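Local coordinates for protein probable transcriptional regulator PhnF (Escherichia coli, PDB 2FA1) that probably regulates transcription; it is encoded in an operon for alkylphosphonate uptake and C-P lyase, and this part is its C-terminal effector-binding (UTRA) domain, at residues 27-32 with 70-75; 128-133 with 144-149. All coordinates share one frame; numbering follows the deposited sequence.

Both contacts reach the same six-stranded antiparallel sheet of the UTRA domain, but in quite different settings. Interaction 2 (128-133 with 144-149) is a hydrogen-bonded strand pair in the interior, its centre about 5 Å from the centre of the chain. Interaction 1 (27-32 with 70-75) lies at the surface, about 15 Å from that centre, where strand 23-31, outermost in the sheet within this chain, meets the turn that follows strand 60-69. The two centres are about 17 Å apart and the nearest atoms about 6 Å, so they do not touch. Strand 60-69 connects them: it leads into 70-75 and pairs with strand 143-150, which carries 144-149.

Interaction 1 of 2, residues 27-32 with 70-75; sequences SVLRPA and ADLTLW
Trp75 holds its CG anti to the backbone N (chi1 -178°), which sends the indole out toward strand 23-31, while Leu29 places CG anti to its own carbonyl carbon (chi1 -63°), so that the forked end of the side chain comes to meet the ring, tip to tip. The Leu29 CD1 methyl sits over one face of the indole, 3.8 Å from the centroid of the Trp75 five-membered ring and only 14° off its normal, a CH-pi contact. Leucine suits this place because its branch divides the work: CD1 covers the pyrrole part of the ring, while Leu29 CD2 turns to Leu72 CD2 at 3.9 Å. Leu72 also has CG beside its backbone N, and the two leucines cross obliquely. The far corner of the indole is used differently, edge-on against the strand backbone, with Trp75 CH2 3.6 Å from Ser27 O. Beside it, Ser27 CB lies 4.1 Å from Trp75 CZ3, and Ser27 OG is hydrogen-bonded to Lys24 NZ. The broad, flat tryptophan can thus span from Ser27 to Leu29. Trp75 follows a compact turn. Asp71 OD1 accepts from Thr73 N at 2.9 Å and also from Thr73 OG1, both approaching from above the carboxylate plane, and Trp75 N donates a hydrogen bond to Leu72 O at 3.0 Å; the ends of the Leu72 and Trp75 side chains both reach Leu29. An Asx turn at Asp71 running through the 3-10 segment 72-74 into helix 75-78 is packed, through the leucines and the indole, against strand 23-31, outermost in the UTRA-domain sheet within this chain.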
loop_
_atom_site.group_PDB
_atom_site.type_symbol
_atom_site.label_atom_id
_atom_site.label_comp_id
_atom_site.label_asym_id
_atom_site.label_seq_id
_atom_site.Cartn_x
_atom_site.Cartn_y
_atom_site.Cartn_z
ATOM N N SER A 27 -5.264 8.141 -25.309
ATOM C CA SER A 27 -5.656 9.485 -24.750
ATOM C C SER A 27 -6.953 9.837 -25.483
ATOM O O SER A 27 -6.938 9.876 -26.763
ATOM C CB SER A 27 -4.590 10.588 -24.952
ATOM O OG SER A 27 -4.111 10.549 -26.281
ATOM N N VAL A 28 -8.054 9.925 -24.725
ATOM C CA VAL A 28 -9.353 10.181 -25.346
ATOM C C VAL A 28 -10.196 11.052 -24.474
ATOM O O VAL A 28 -9.949 11.139 -23.285
ATOM C CB VAL A 28 -10.115 8.832 -25.612
ATOM C CG1 VAL A 28 -9.423 8.041 -26.739
ATOM C CG2 VAL A 28 -10.440 8.021 -24.378
ATOM N N LEU A 29 -11.193 11.734 -25.050
ATOM C CA LEU A 29 -12.236 12.290 -24.203
ATOM C C LEU A 29 -13.347 11.266 -24.065
ATOM O O LEU A 29 -13.747 10.621 -25.065
ATOM C CB LEU A 29 -12.744 13.576 -24.844
ATOM C CG LEU A 29 -11.691 14.712 -24.973
ATOM C CD1 LEU A 29 -11.998 15.724 -26.112
ATOM C CD2 LEU A 29 -11.628 15.435 -23.686
ATOM N N ARG A 30 -13.895 11.103 -22.878
ATOM C CA ARG A 30 -14.947 10.119 -22.750
ATOM C C ARG A 30 -15.840 10.452 -21.556
ATOM O O ARG A 30 -15.417 11.056 -20.613
ATOM C CB ARG A 30 -14.312 8.727 -22.555
ATOM C CG ARG A 30 -13.635 8.507 -21.243
ATOM C CD ARG A 30 -12.705 7.325 -21.342
ATOM N NE ARG A 30 -13.514 6.216 -21.813
ATOM C CZ ARG A 30 -13.134 5.102 -22.425
ATOM N NH1 ARG A 30 -14.121 4.280 -22.780
ATOM N NH2 ARG A 30 -11.874 4.787 -22.717
ATOM N N PRO A 31 -17.126 10.030 -21.580
ATOM C CA PRO A 31 -17.970 10.224 -20.412
ATOM C C PRO A 31 -17.463 9.539 -19.144
ATOM O O PRO A 31 -16.990 8.397 -19.219
ATOM C CB PRO A 31 -19.314 9.571 -20.863
ATOM C CG PRO A 31 -19.274 9.730 -22.309
ATOM C CD PRO A 31 -17.854 9.362 -22.666
ATOM N N ALA A 32 -17.510 10.245 -18.012
ATOM C CA ALA A 32 -17.153 9.757 -16.698
ATOM C C ALA A 32 -18.150 8.675 -16.224
ATOM O O ALA A 32 -19.391 8.868 -16.239
ATOM C CB ALA A 32 -17.087 10.892 -15.711
ATOM N N ALA A 70 -10.318 16.049 -14.894
ATOM C CA ALA A 70 -11.616 16.808 -15.051
ATOM C C ALA A 70 -11.512 18.047 -15.930
ATOM O O ALA A 70 -12.551 18.479 -16.436
ATOM C CB ALA A 70 -12.130 17.308 -13.619
ATOM N N ASP A 71 -10.304 18.655 -16.041
ATOM C CA ASP A 71 -10.198 19.927 -16.730
ATOM C C ASP A 71 -9.950 19.713 -18.197
ATOM O O ASP A 71 -8.788 19.396 -18.607
ATOM C CB ASP A 71 -9.103 20.744 -16.095
ATOM C CG ASP A 71 -9.058 22.168 -16.637
ATOM O OD1 ASP A 71 -9.581 22.401 -17.760
ATOM O OD2 ASP A 71 -8.444 23.023 -15.932
ATOM N N LEU A 72 -11.036 19.903 -19.008
ATOM C CA LEU A 72 -10.908 19.600 -20.439
ATOM C C LEU A 72 -9.955 20.528 -21.168
ATOM O O LEU A 72 -9.570 20.212 -22.324
ATOM C CB LEU A 72 -12.244 19.535 -21.172
ATOM C CG LEU A 72 -13.232 18.631 -20.417
ATOM C CD1 LEU A 72 -14.495 18.508 -21.238
ATOM C CD2 LEU A 72 -12.570 17.201 -20.318
ATOM N N THR A 73 -9.660 21.650 -20.525
ATOM C CA THR A 73 -8.723 22.581 -21.134
ATOM C C THR A 73 -7.316 22.043 -21.104
ATOM O O THR A 73 -6.395 22.627 -21.733
ATOM C CB THR A 73 -8.657 23.972 -20.530
ATOM O OG1 THR A 73 -8.146 24.010 -19.208
ATOM C CG2 THR A 73 -10.080 24.633 -20.672
ATOM N N LEU A 74 -7.136 20.941 -20.361
ATOM C CA LEU A 74 -5.809 20.299 -20.543
ATOM C C LEU A 74 -5.659 19.455 -21.799
ATOM O O LEU A 74 -4.591 18.914 -22.058
ATOM C CB LEU A 74 -5.463 19.428 -19.314
ATOM C CG LEU A 74 -5.421 20.065 -17.916
ATOM C CD1 LEU A 74 -5.226 19.040 -16.847
ATOM C CD2 LEU A 74 -4.147 20.993 -17.909
ATOM N N TRP A 75 -6.719 19.324 -22.598
ATOM C CA TRP A 75 -6.649 18.461 -23.735
ATOM C C TRP A 75 -5.534 18.771 -24.771
ATOM O O TRP A 75 -4.949 17.819 -25.291
ATOM C CB TRP A 75 -8.093 18.354 -24.315
ATOM C CG TRP A 75 -8.247 17.452 -25.479
ATOM C CD1 TRP A 75 -8.761 17.790 -26.699
ATOM C CD2 TRP A 75 -7.918 16.046 -25.544
ATOM N NE1 TRP A 75 -8.765 16.685 -27.567
ATOM C CE2 TRP A 75 -8.258 15.599 -26.862
ATOM C CE3 TRP A 75 -7.345 15.130 -24.621
ATOM C CZ2 TRP A 75 -8.066 14.265 -27.263
ATOM C CZ3 TRP A 75 -7.148 13.774 -25.013
ATOM C CH2 TRP A 75 -7.507 13.357 -26.335
#

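Interaction 2 of 2, residues 128-133 with 144-149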
loop_
_atom_site.group_PDB
_atom_site.type_symbol
_atom_site.label_atom_id
_atom_site.label_comp_id
_atom_site.label_asym_id
_atom_site.label_seq_id
_atom_site.Cartn_x
_atom_site.Cartn_y
_atom_site.Cartn_z
ATOM N N CYS A 128 -3.892 -2.793 -6.353
ATOM C CA CYS A 128 -4.628 -1.736 -6.980
ATOM C C CYS A 128 -4.426 -0.464 -6.145
ATOM O O CYS A 128 -4.699 -0.494 -4.925
ATOM C CB CYS A 128 -6.067 -2.101 -7.056
ATOM S SG CYS A 128 -7.191 -0.717 -7.584
ATOM N N VAL A 129 -3.882 0.606 -6.760
ATOM C CA VAL A 129 -3.561 1.834 -5.993
ATOM C C VAL A 129 -4.390 2.937 -6.649
ATOM O O VAL A 129 -4.272 3.200 -7.882
ATOM C CB VAL A 129 -2.069 2.220 -5.973
ATOM C CG1 VAL A 129 -1.890 3.497 -5.203
ATOM C CG2 VAL A 129 -1.243 1.124 -5.301
ATOM N N ARG A 130 -5.209 3.616 -5.851
ATOM C CA ARG A 130 -6.152 4.602 -6.467
ATOM C C ARG A 130 -5.852 5.892 -5.749
ATOM O O ARG A 130 -5.651 5.926 -4.495
ATOM C CB ARG A 130 -7.611 4.238 -6.245
ATOM C CG ARG A 130 -8.042 2.888 -6.924
ATOM C CD ARG A 130 -9.483 2.666 -6.933
ATOM N NE ARG A 130 -9.934 2.286 -5.615
ATOM C CZ ARG A 130 -11.000 2.789 -4.980
ATOM N NH1 ARG A 130 -11.784 3.693 -5.529
ATOM N NH2 ARG A 130 -11.314 2.304 -3.776
ATOM N N THR A 131 -5.677 6.964 -6.527
ATOM C CA THR A 131 -5.224 8.214 -5.915
ATOM C C THR A 131 -6.023 9.399 -6.431
ATOM O O THR A 131 -6.416 9.402 -7.535
ATOM C CB THR A 131 -3.716 8.462 -6.137
ATOM O OG1 THR A 131 -3.417 8.762 -7.501
ATOM C CG2 THR A 131 -2.820 7.225 -5.803
ATOM N N LEU A 132 -6.259 10.411 -5.581
ATOM C CA LEU A 132 -6.828 11.703 -5.952
ATOM C C LEU A 132 -5.737 12.748 -5.777
ATOM O O LEU A 132 -5.006 12.800 -4.723
ATOM C CB LEU A 132 -7.971 12.088 -4.985
ATOM C CG LEU A 132 -9.265 11.435 -5.378
ATOM C CD1 LEU A 132 -10.322 11.921 -4.359
ATOM C CD2 LEU A 132 -9.693 11.811 -6.799
ATOM N N ASN A 133 -5.580 13.570 -6.832
ATOM C CA ASN A 133 -4.474 14.512 -6.933
ATOM C C ASN A 133 -5.089 15.861 -7.284
ATOM O O ASN A 133 -6.180 15.940 -7.893
ATOM C CB ASN A 133 -3.479 14.119 -8.045
ATOM C CG ASN A 133 -2.749 12.835 -7.745
ATOM O OD1 ASN A 133 -2.069 12.672 -6.734
ATOM N ND2 ASN A 133 -2.890 11.867 -8.652
ATOM N N TYR A 144 -7.859 11.643 -11.096
ATOM C CA TYR A 144 -8.119 10.396 -10.345
ATOM C C TYR A 144 -7.330 9.341 -11.146
ATOM O O TYR A 144 -7.547 9.274 -12.379
ATOM C CB TYR A 144 -9.576 10.085 -10.499
ATOM C CG TYR A 144 -10.021 8.731 -10.007
ATOM C CD1 TYR A 144 -9.555 8.268 -8.753
ATOM C CD2 TYR A 144 -10.882 7.954 -10.746
ATOM C CE1 TYR A 144 -10.056 6.983 -8.195
ATOM C CE2 TYR A 144 -11.332 6.670 -10.219
ATOM C CZ TYR A 144 -10.907 6.235 -8.974
ATOM O OH TYR A 144 -11.341 5.018 -8.423
ATOM N N SER A 145 -6.532 8.520 -10.430
ATOM C CA SER A 145 -5.799 7.495 -11.205
ATOM C C SER A 145 -5.995 6.164 -10.530
ATOM O O SER A 145 -6.094 6.088 -9.296
ATOM C CB SER A 145 -4.344 7.829 -11.317
ATOM O OG SER A 145 -3.654 7.637 -10.137
ATOM N N VAL A 146 -6.000 5.103 -11.335
ATOM C CA VAL A 146 -6.175 3.779 -10.786
ATOM C C VAL A 146 -5.066 2.938 -11.417
ATOM O O VAL A 146 -5.100 2.754 -12.652
ATOM C CB VAL A 146 -7.506 3.197 -11.275
ATOM C CG1 VAL A 146 -7.766 1.685 -10.694
ATOM C CG2 VAL A 146 -8.721 4.170 -10.995
ATOM N N SER A 147 -4.152 2.471 -10.579
ATOM C CA SER A 147 -2.993 1.685 -11.016
ATOM C C SER A 147 -3.300 0.231 -10.723
ATOM O O SER A 147 -3.769 -0.105 -9.618
ATOM C CB SER A 147 -1.815 2.095 -10.104
ATOM O OG SER A 147 -0.651 1.469 -10.507
ATOM N N LEU A 148 -2.968 -0.665 -11.648
ATOM C CA LEU A 148 -3.108 -2.118 -11.388
ATOM C C LEU A 148 -1.741 -2.701 -11.736
ATOM O O LEU A 148 -1.215 -2.460 -12.823
ATOM C CB LEU A 148 -4.158 -2.772 -12.328
ATOM C CG LEU A 148 -5.569 -2.221 -12.173
ATOM C CD1 LEU A 148 -6.307 -2.927 -13.270
ATOM C CD2 LEU A 148 -5.998 -2.641 -10.846
ATOM N N THR A 149 -1.094 -3.300 -10.717
ATOM C CA THR A 149 0.255 -3.810 -10.842
ATOM C C THR A 149 0.354 -5.252 -10.452
ATOM O O THR A 149 -0.118 -5.664 -9.422
ATOM C CB THR A 149 1.254 -3.142 -9.897
ATOM O OG1 THR A 149 0.726 -3.128 -8.539
ATOM C CG2 THR A 149 1.618 -1.732 -10.280
HETATM O O HOH W 1 -2.956 5.620 -8.752
#
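A beta hairpin of strands 125-135 and 143-150 supplies this antiparallel pairing in the sheet interior. Val129 and Ser147 form one hydrogen-bonded pair, with Ser147 N to Val129 O at 2.8 Å and nearly straight (172°); Thr131 and Ser145 form the next. On the face bearing Val129, Thr131, Ser145 and Ser147, the small hydroxyl residues Thr131 and Ser145 both hold their oxygen between backbone N and carbonyl carbon, so Thr131 OG1 and Ser145 OG meet across the strands at 2.9 Å in a hydrogen bond. A water donates to Val129 O at 2.9 Å and also bonds Ser145 OG. The alternation of side chains along each beta strand turns Cys128, Arg130, Leu132, Tyr144, Val146 and Leu148 to the other face. There Arg130 and Tyr144 run side by side, the guanidinium and phenol ring planes 86° apart, and Arg130, bent at chi3 (-75°), gives NH1 to Tyr144 OH at 3.2 Å, in the guanidinium plane. Arg130 NH2 instead forms a salt bridge with Glu155 of the second subunit. Leu132 CD2 packs at 4.0 Å from Tyr144 CD1, and the short Cys128 side chain brings SG to 4.0 Å from Val146 CG1.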